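Local coordinates for protein neutral ceramidase (Pseudomonas aeruginosa, PDB 2ZXC) that hydrolyses the N-acyl linkage of ceramides to release sphingosine and a free fatty acid, using a bound zinc ion, and also runs the reverse synthesis, at residues R43-E48 / L56-T61; L72-R77 / D128-S133. All coordinates share one frame; numbering follows the deposited sequence.

Contact 1. Residues R43-E48 / L56-T61; sequences RAFVIE and LVYVNT
Arg43 to Ile47 pair with Asn60 to Leu56 as the two arms of an antiparallel beta hairpin, buried inside a large mixed sheet. Six backbone hydrogen bonds join them, two at each of the pairs Arg43–Asn60, Phe45–Tyr58 and Ile47–Leu56. Phe45 N to Tyr58 O is the shortest at 2.7 Å, and Ile47 N to Leu56 O is the straightest, with 171° at the hydrogen. At the non-hydrogen-bonded pairs CA-H...O contacts fill in, such as Val59 CA to Arg43 O at 3.3 Å.

On one face, Ala44 CB meets Val59 CG2 at 3.7 Å and Val46 lies beside Val57; helix 120-138 covers this side. On the other, Phe45 and Tyr58 run side by side, Phe45 CD1 4.1 Å from Tyr58 CD1, and the Phe45 ring edge meets Tyr58 O. With Phe45 CG beside its backbone N (chi1 -59°) and Tyr58 CG anti to its own (chi1 171°), on opposed strands, both rings lean the same way. Tyr58 OH bonds to Asn439.

Asn60 is inferred to bind substrate. Arg43 forms salt bridges with Glu228 and Asp62. In the plane of its guanidinium, a water accepts from Arg43 NH1 and donates to Asn60 O at 2.7 Å.

Contact 2. Residues L72-R77 / D128-S133; sequences LKVLAR and DGIVRS
Asp128 OD1 takes the edge of the Arg77 guanidinium, lying in its plane 3.8 Å from Arg77 NE and 3.9 Å from Arg77 NH2. This is a long salt bridge without a hydrogen bond, and the carboxylate and guanidinium planes are turned 36° apart. A bend in the arginine chain at chi2 (-139°) brings the group round to the acid, while Lys73 CG lies over one face of the guanidinium, off its centre.

Alongside the ion pair, helix 68-81 packs on helix 120-138, the short segments crossing at -45° with axes 9.5 Å apart. Val74 and Val131 have the closest CA atoms of the two segments, 6.1 Å apart. With CG1 of Val131 anti to the backbone N, CG2 lies beside that N and reaches across to Val74 CB at 4.0 Å and to the CB of Arg77 at 4.2 Å, one helical turn on. Val74 CG2 also comes within 4.4 Å of Ile130 CG2, and both residues touch Leu93 of strand 91-95, which closes the group from the sheet side.

No hydrogen bond spans the two segments, so they are held mainly by apolar contact between branched side chains; the long ion pair at the partly exposed margin probably adds a modest electrostatic attraction.

Contact 1 closes before contact 2 opens: strand 54-61, the second arm of the hairpin, is followed by helix 68-81 and then by strand 91-95, parallel to 54-61 and paired with it, a beta-alpha-beta crossover. Helix 120-138 comes later. The contacts' centres are 12 Å apart in the N-terminal ceramidase region, and they touch directly. Ala44 CB lies 3.4 Å from Ser133 O, and Thr61 CG2 lies 3.9 Å from Ile130 CD1, so helix 120-138 serves both contacts, resting on the hairpin and packing against helix 68-81. Asn60 and Gln68 are both inferred to bind substrate, so such residues lie on the hairpin strand and at the start of the helix that follows it.

Contact 1. Residues R43-E48 / L56-T61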
ATOM      1  N   ARG A  43      -8.701   0.407   4.756  1.00 18.25           N
ATOM      2  CA  ARG A  43      -9.577  -0.531   5.445  1.00 17.70           C
ATOM      3  C   ARG A  43      -9.183  -0.519   6.905  1.00 17.69           C
ATOM      4  O   ARG A  43      -8.088  -0.950   7.261  1.00 18.73           O
ATOM      5  CB  ARG A  43      -9.425  -1.929   4.842  1.00 18.75           C
ATOM      6  CG  ARG A  43      -9.992  -2.032   3.422  1.00 18.83           C
ATOM      7  CD  ARG A  43      -9.732  -3.398   2.800  1.00 21.42           C
ATOM      8  NE  ARG A  43     -10.462  -3.571   1.543  1.00 20.22           N
ATOM      9  CZ  ARG A  43     -10.060  -3.115   0.360  1.00 20.52           C
ATOM     10  NH1 ARG A  43      -8.912  -2.450   0.237  1.00 16.97           N
ATOM     11  NH2 ARG A  43     -10.824  -3.308  -0.702  1.00 17.87           N
ATOM     12  N   ALA A  44     -10.080  -0.003   7.741  1.00 17.58           N
ATOM     13  CA  ALA A  44      -9.834   0.123   9.172  1.00 17.11           C
ATOM     14  C   ALA A  44     -10.528  -0.930  10.029  1.00 18.35           C
ATOM     15  O   ALA A  44     -11.685  -1.295   9.797  1.00 17.26           O
ATOM     16  CB  ALA A  44     -10.246   1.514   9.642  1.00 13.25           C
ATOM     17  N   PHE A  45      -9.807  -1.393  11.043  1.00 18.37           N
ATOM     18  CA  PHE A  45     -10.322  -2.397  11.953  1.00 18.62           C
ATOM     19  C   PHE A  45     -10.137  -1.896  13.369  1.00 18.03           C
ATOM     20  O   PHE A  45      -9.022  -1.829  13.869  1.00 18.58           O
ATOM     21  CB  PHE A  45      -9.571  -3.714  11.758  1.00 18.50           C
ATOM     22  CG  PHE A  45      -9.676  -4.263  10.366  1.00 19.22           C
ATOM     23  CD1 PHE A  45      -9.023  -3.642   9.306  1.00 18.41           C
ATOM     24  CD2 PHE A  45     -10.460  -5.378  10.109  1.00 19.40           C
ATOM     25  CE1 PHE A  45      -9.155  -4.126   8.010  1.00 18.59           C
ATOM     26  CE2 PHE A  45     -10.599  -5.869   8.815  1.00 19.48           C
ATOM     27  CZ  PHE A  45      -9.947  -5.242   7.764  1.00 17.65           C
ATOM     28  N   VAL A  46     -11.235  -1.518  14.003  1.00 19.93           N
ATOM     29  CA  VAL A  46     -11.171  -1.035  15.366  1.00 19.05           C
ATOM     30  C   VAL A  46     -11.493  -2.214  16.268  1.00 21.18           C
ATOM     31  O   VAL A  46     -12.494  -2.899  16.071  1.00 19.58           O
ATOM     32  CB  VAL A  46     -12.194   0.089  15.611  1.00 19.29           C
ATOM     33  CG1 VAL A  46     -12.115   0.549  17.061  1.00 18.27           C
ATOM     34  CG2 VAL A  46     -11.930   1.259  14.656  1.00 13.77           C
ATOM     35  N   ILE A  47     -10.637  -2.469  17.246  1.00 24.14           N
ATOM     36  CA  ILE A  47     -10.880  -3.577  18.156  1.00 25.49           C
ATOM     37  C   ILE A  47     -10.985  -3.062  19.585  1.00 27.20           C
ATOM     38  O   ILE A  47     -10.078  -2.392  20.077  1.00 25.17           O
ATOM     39  CB  ILE A  47      -9.749  -4.636  18.081  1.00 24.56           C
ATOM     40  CG1 ILE A  47      -9.565  -5.114  16.639  1.00 25.14           C
ATOM     41  CG2 ILE A  47     -10.094  -5.827  18.959  1.00 24.35           C
ATOM     42  CD1 ILE A  47      -8.386  -6.063  16.452  1.00 23.46           C
ATOM     43  N   GLU A  48     -12.106  -3.360  20.239  1.00 30.11           N
ATOM     44  CA  GLU A  48     -12.314  -2.947  21.623  1.00 33.83           C
ATOM     45  C   GLU A  48     -12.329  -4.145  22.547  1.00 35.62           C
ATOM     46  O   GLU A  48     -12.806  -5.224  22.188  1.00 34.21           O
ATOM     47  CB  GLU A  48     -13.618  -2.171  21.785  1.00 35.55           C
ATOM     48  CG  GLU A  48     -13.505  -0.716  21.394  1.00 38.49           C
ATOM     49  CD  GLU A  48     -14.583   0.133  22.031  1.00 38.05           C
ATOM     50  OE1 GLU A  48     -15.768  -0.247  21.941  1.00 38.86           O
ATOM     51  OE2 GLU A  48     -14.246   1.180  22.620  1.00 39.67           O
ATOM     52  N   LEU A  56      -7.953  -0.363  19.989  1.00 25.12           N
ATOM     53  CA  LEU A  56      -6.825  -0.491  19.073  1.00 24.09           C
ATOM     54  C   LEU A  56      -7.360  -0.281  17.664  1.00 23.69           C
ATOM     55  O   LEU A  56      -8.477  -0.712  17.347  1.00 22.43           O
ATOM     56  CB  LEU A  56      -6.193  -1.882  19.153  1.00 24.38           C
ATOM     57  CG  LEU A  56      -5.490  -2.312  20.441  1.00 24.49           C
ATOM     58  CD1 LEU A  56      -4.961  -3.730  20.271  1.00 24.44           C
ATOM     59  CD2 LEU A  56      -4.350  -1.353  20.759  1.00 24.62           C
ATOM     60  N   VAL A  57      -6.569   0.383  16.824  1.00 22.41           N
ATOM     61  CA  VAL A  57      -6.969   0.629  15.445  1.00 22.36           C
ATOM     62  C   VAL A  57      -5.880   0.189  14.485  1.00 20.69           C
ATOM     63  O   VAL A  57      -4.728   0.588  14.619  1.00 21.34           O
ATOM     64  CB  VAL A  57      -7.241   2.125  15.170  1.00 24.33           C
ATOM     65  CG1 VAL A  57      -7.814   2.301  13.767  1.00 22.49           C
ATOM     66  CG2 VAL A  57      -8.194   2.672  16.191  1.00 27.48           C
ATOM     67  N   TYR A  58      -6.253  -0.645  13.526  1.00 17.75           N
ATOM     68  CA  TYR A  58      -5.323  -1.108  12.512  1.00 19.06           C
ATOM     69  C   TYR A  58      -5.928  -0.737  11.171  1.00 18.94           C
ATOM     70  O   TYR A  58      -7.096  -1.024  10.899  1.00 18.39           O
ATOM     71  CB  TYR A  58      -5.123  -2.626  12.583  1.00 19.20           C
ATOM     72  CG  TYR A  58      -4.338  -3.186  11.408  1.00 17.95           C
ATOM     73  CD1 TYR A  58      -4.991  -3.660  10.269  1.00 17.08           C
ATOM     74  CD2 TYR A  58      -2.941  -3.217  11.428  1.00 16.19           C
ATOM     75  CE1 TYR A  58      -4.273  -4.153   9.177  1.00 17.97           C
ATOM     76  CE2 TYR A  58      -2.213  -3.707  10.341  1.00 17.56           C
ATOM     77  CZ  TYR A  58      -2.885  -4.173   9.220  1.00 19.31           C
ATOM     78  OH  TYR A  58      -2.171  -4.656   8.145  1.00 19.34           O
ATOM     79  N   VAL A  59      -5.140  -0.079  10.337  1.00 18.45           N
ATOM     80  CA  VAL A  59      -5.628   0.314   9.028  1.00 18.87           C
ATOM     81  C   VAL A  59      -4.667  -0.134   7.947  1.00 17.54           C
ATOM     82  O   VAL A  59      -3.483   0.210   7.962  1.00 19.34           O
ATOM     83  CB  VAL A  59      -5.798   1.842   8.909  1.00 17.93           C
ATOM     84  CG1 VAL A  59      -6.422   2.184   7.565  1.00 16.83           C
ATOM     85  CG2 VAL A  59      -6.657   2.361  10.038  1.00 17.75           C
ATOM     86  N   ASN A  60      -5.177  -0.919   7.011  1.00 17.47           N
ATOM     87  CA  ASN A  60      -4.348  -1.371   5.911  1.00 15.52           C
ATOM     88  C   ASN A  60      -4.788  -0.563   4.701  1.00 15.50           C
ATOM     89  O   ASN A  60      -5.978  -0.470   4.399  1.00 14.94           O
ATOM     90  CB  ASN A  60      -4.529  -2.862   5.674  1.00 13.67           C
ATOM     91  CG  ASN A  60      -3.456  -3.430   4.775  1.00 16.80           C
ATOM     92  OD1 ASN A  60      -2.268  -3.158   4.960  1.00 15.89           O
ATOM     93  ND2 ASN A  60      -3.863  -4.223   3.800  1.00 14.69           N
ATOM     94  N   THR A  61      -3.818   0.020   4.010  1.00 16.09           N
ATOM     95  CA  THR A  61      -4.106   0.868   2.861  1.00 14.57           C
ATOM     96  C   THR A  61      -3.582   0.324   1.531  1.00 15.42           C
ATOM     97  O   THR A  61      -2.516  -0.292   1.478  1.00 16.40           O
ATOM     98  CB  THR A  61      -3.506   2.265   3.095  1.00 14.82           C
ATOM     99  OG1 THR A  61      -2.090   2.150   3.270  1.00 14.97           O
ATOM    100  CG2 THR A  61      -4.077   2.889   4.357  1.00 13.71           C
TER
HETATM  101  O   HOH W   1      -6.722  -1.502   2.047  1.00 30.19           O

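Contact 2. Residues L72-R77 / D128-S133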
ATOM      1  N   LEU A  72       2.066  11.051  10.675  1.00 18.55           N
ATOM      2  CA  LEU A  72       2.020  12.229  11.538  1.00 18.85           C
ATOM      3  C   LEU A  72       0.735  13.029  11.395  1.00 20.49           C
ATOM      4  O   LEU A  72       0.164  13.482  12.387  1.00 22.09           O
ATOM      5  CB  LEU A  72       3.219  13.138  11.252  1.00 16.90           C
ATOM      6  CG  LEU A  72       4.564  12.545  11.695  1.00 19.54           C
ATOM      7  CD1 LEU A  72       5.695  13.426  11.227  1.00 16.94           C
ATOM      8  CD2 LEU A  72       4.584  12.407  13.228  1.00 16.60           C
ATOM      9  N   LYS A  73       0.283  13.201  10.157  1.00 21.46           N
ATOM     10  CA  LYS A  73      -0.921  13.968   9.882  1.00 21.94           C
ATOM     11  C   LYS A  73      -2.204  13.281  10.346  1.00 20.85           C
ATOM     12  O   LYS A  73      -3.028  13.903  11.011  1.00 20.82           O
ATOM     13  CB  LYS A  73      -1.020  14.273   8.377  1.00 25.86           C
ATOM     14  CG  LYS A  73      -2.046  15.351   7.995  1.00 28.41           C
ATOM     15  CD  LYS A  73      -1.438  16.755   8.021  1.00 34.42           C
ATOM     16  CE  LYS A  73      -2.440  17.835   7.585  1.00 35.63           C
ATOM     17  NZ  LYS A  73      -2.820  17.764   6.137  1.00 36.75           N
ATOM     18  N   VAL A  74      -2.393  12.009  10.012  1.00 21.54           N
ATOM     19  CA  VAL A  74      -3.633  11.370  10.438  1.00 21.85           C
ATOM     20  C   VAL A  74      -3.696  11.276  11.949  1.00 22.00           C
ATOM     21  O   VAL A  74      -4.766  11.385  12.529  1.00 22.33           O
ATOM     22  CB  VAL A  74      -3.850   9.954   9.814  1.00 23.20           C
ATOM     23  CG1 VAL A  74      -3.083   9.832   8.525  1.00 22.60           C
ATOM     24  CG2 VAL A  74      -3.514   8.864  10.803  1.00 21.36           C
ATOM     25  N   LEU A  75      -2.555  11.081  12.598  1.00 21.32           N
ATOM     26  CA  LEU A  75      -2.586  11.008  14.045  1.00 21.88           C
ATOM     27  C   LEU A  75      -2.845  12.367  14.673  1.00 21.63           C
ATOM     28  O   LEU A  75      -3.513  12.454  15.699  1.00 21.08           O
ATOM     29  CB  LEU A  75      -1.302  10.385  14.581  1.00 23.41           C
ATOM     30  CG  LEU A  75      -1.617   8.902  14.796  1.00 23.83           C
ATOM     31  CD1 LEU A  75      -0.755   8.033  13.918  1.00 23.41           C
ATOM     32  CD2 LEU A  75      -1.450   8.566  16.258  1.00 24.83           C
ATOM     33  N   ALA A  76      -2.341  13.429  14.053  1.00 22.23           N
ATOM     34  CA  ALA A  76      -2.574  14.770  14.577  1.00 23.47           C
ATOM     35  C   ALA A  76      -4.077  15.028  14.519  1.00 24.56           C
ATOM     36  O   ALA A  76      -4.658  15.593  15.443  1.00 26.41           O
ATOM     37  CB  ALA A  76      -1.823  15.811  13.747  1.00 22.76           C
ATOM     38  N   ARG A  77      -4.712  14.603  13.433  1.00 25.56           N
ATOM     39  CA  ARG A  77      -6.149  14.791  13.298  1.00 26.51           C
ATOM     40  C   ARG A  77      -6.917  13.930  14.292  1.00 25.60           C
ATOM     41  O   ARG A  77      -7.895  14.383  14.884  1.00 25.05           O
ATOM     42  CB  ARG A  77      -6.618  14.457  11.885  1.00 29.20           C
ATOM     43  CG  ARG A  77      -6.194  15.449  10.828  1.00 37.31           C
ATOM     44  CD  ARG A  77      -7.333  15.708   9.856  1.00 42.83           C
ATOM     45  NE  ARG A  77      -6.855  16.130   8.542  1.00 48.24           N
ATOM     46  CZ  ARG A  77      -6.063  17.177   8.330  1.00 51.19           C
ATOM     47  NH1 ARG A  77      -5.652  17.923   9.348  1.00 53.22           N
ATOM     48  NH2 ARG A  77      -5.681  17.482   7.097  1.00 53.03           N
ATOM     49  N   ASP A 128      -7.038  12.043   4.659  1.00 19.36           N
ATOM     50  CA  ASP A 128      -8.471  12.209   4.899  1.00 21.12           C
ATOM     51  C   ASP A 128      -9.209  10.884   4.789  1.00 19.50           C
ATOM     52  O   ASP A 128     -10.115  10.611   5.571  1.00 20.49           O
ATOM     53  CB  ASP A 128      -9.090  13.211   3.915  1.00 22.37           C
ATOM     54  CG  ASP A 128      -8.514  14.611   4.058  1.00 27.35           C
ATOM     55  OD1 ASP A 128      -7.879  14.907   5.095  1.00 30.40           O
ATOM     56  OD2 ASP A 128      -8.705  15.424   3.129  1.00 27.99           O
ATOM     57  N   GLY A 129      -8.824  10.071   3.812  1.00 20.20           N
ATOM     58  CA  GLY A 129      -9.466   8.781   3.620  1.00 19.48           C
ATOM     59  C   GLY A 129      -9.156   7.828   4.758  1.00 19.19           C
ATOM     60  O   GLY A 129     -10.011   7.056   5.193  1.00 20.67           O
ATOM     61  N   ILE A 130      -7.926   7.870   5.249  1.00 17.88           N
ATOM     62  CA  ILE A 130      -7.560   7.000   6.352  1.00 15.91           C
ATOM     63  C   ILE A 130      -8.375   7.396   7.577  1.00 17.07           C
ATOM     64  O   ILE A 130      -8.996   6.544   8.223  1.00 18.50           O
ATOM     65  CB  ILE A 130      -6.050   7.092   6.666  1.00 13.48           C
ATOM     66  CG1 ILE A 130      -5.256   6.454   5.521  1.00 13.57           C
ATOM     67  CG2 ILE A 130      -5.744   6.394   7.990  1.00  8.81           C
ATOM     68  CD1 ILE A 130      -3.756   6.501   5.697  1.00 15.53           C
ATOM     69  N   VAL A 131      -8.385   8.689   7.895  1.00 17.49           N
ATOM     70  CA  VAL A 131      -9.152   9.162   9.038  1.00 17.84           C
ATOM     71  C   VAL A 131     -10.611   8.753   8.854  1.00 20.20           C
ATOM     72  O   VAL A 131     -11.247   8.261   9.785  1.00 20.43           O
ATOM     73  CB  VAL A 131      -9.067  10.702   9.189  1.00 18.28           C
ATOM     74  CG1 VAL A 131     -10.044  11.182  10.257  1.00 16.01           C
ATOM     75  CG2 VAL A 131      -7.656  11.110   9.571  1.00 15.60           C
ATOM     76  N   ARG A 132     -11.130   8.934   7.643  1.00 20.72           N
ATOM     77  CA  ARG A 132     -12.518   8.585   7.348  1.00 22.94           C
ATOM     78  C   ARG A 132     -12.810   7.102   7.575  1.00 21.93           C
ATOM     79  O   ARG A 132     -13.854   6.746   8.122  1.00 21.73           O
ATOM     80  CB  ARG A 132     -12.862   8.964   5.904  1.00 26.58           C
ATOM     81  CG  ARG A 132     -14.344   9.197   5.662  1.00 32.69           C
ATOM     82  CD  ARG A 132     -14.611   9.816   4.288  1.00 35.51           C
ATOM     83  NE  ARG A 132     -13.754  10.972   4.024  1.00 38.35           N
ATOM     84  CZ  ARG A 132     -12.862  11.023   3.037  1.00 39.73           C
ATOM     85  NH1 ARG A 132     -12.717   9.985   2.219  1.00 40.94           N
ATOM     86  NH2 ARG A 132     -12.104  12.099   2.872  1.00 37.49           N
ATOM     87  N   SER A 133     -11.893   6.233   7.155  1.00 21.18           N
ATOM     88  CA  SER A 133     -12.099   4.797   7.338  1.00 18.31           C
ATOM     89  C   SER A 133     -12.149   4.447   8.829  1.00 18.29           C
ATOM     90  O   SER A 133     -12.904   3.567   9.232  1.00 20.11           O
ATOM     91  CB  SER A 133     -10.988   3.992   6.646  1.00 16.64           C
ATOM     92  OG  SER A 133      -9.736   4.172   7.287  1.00 15.57           O
TER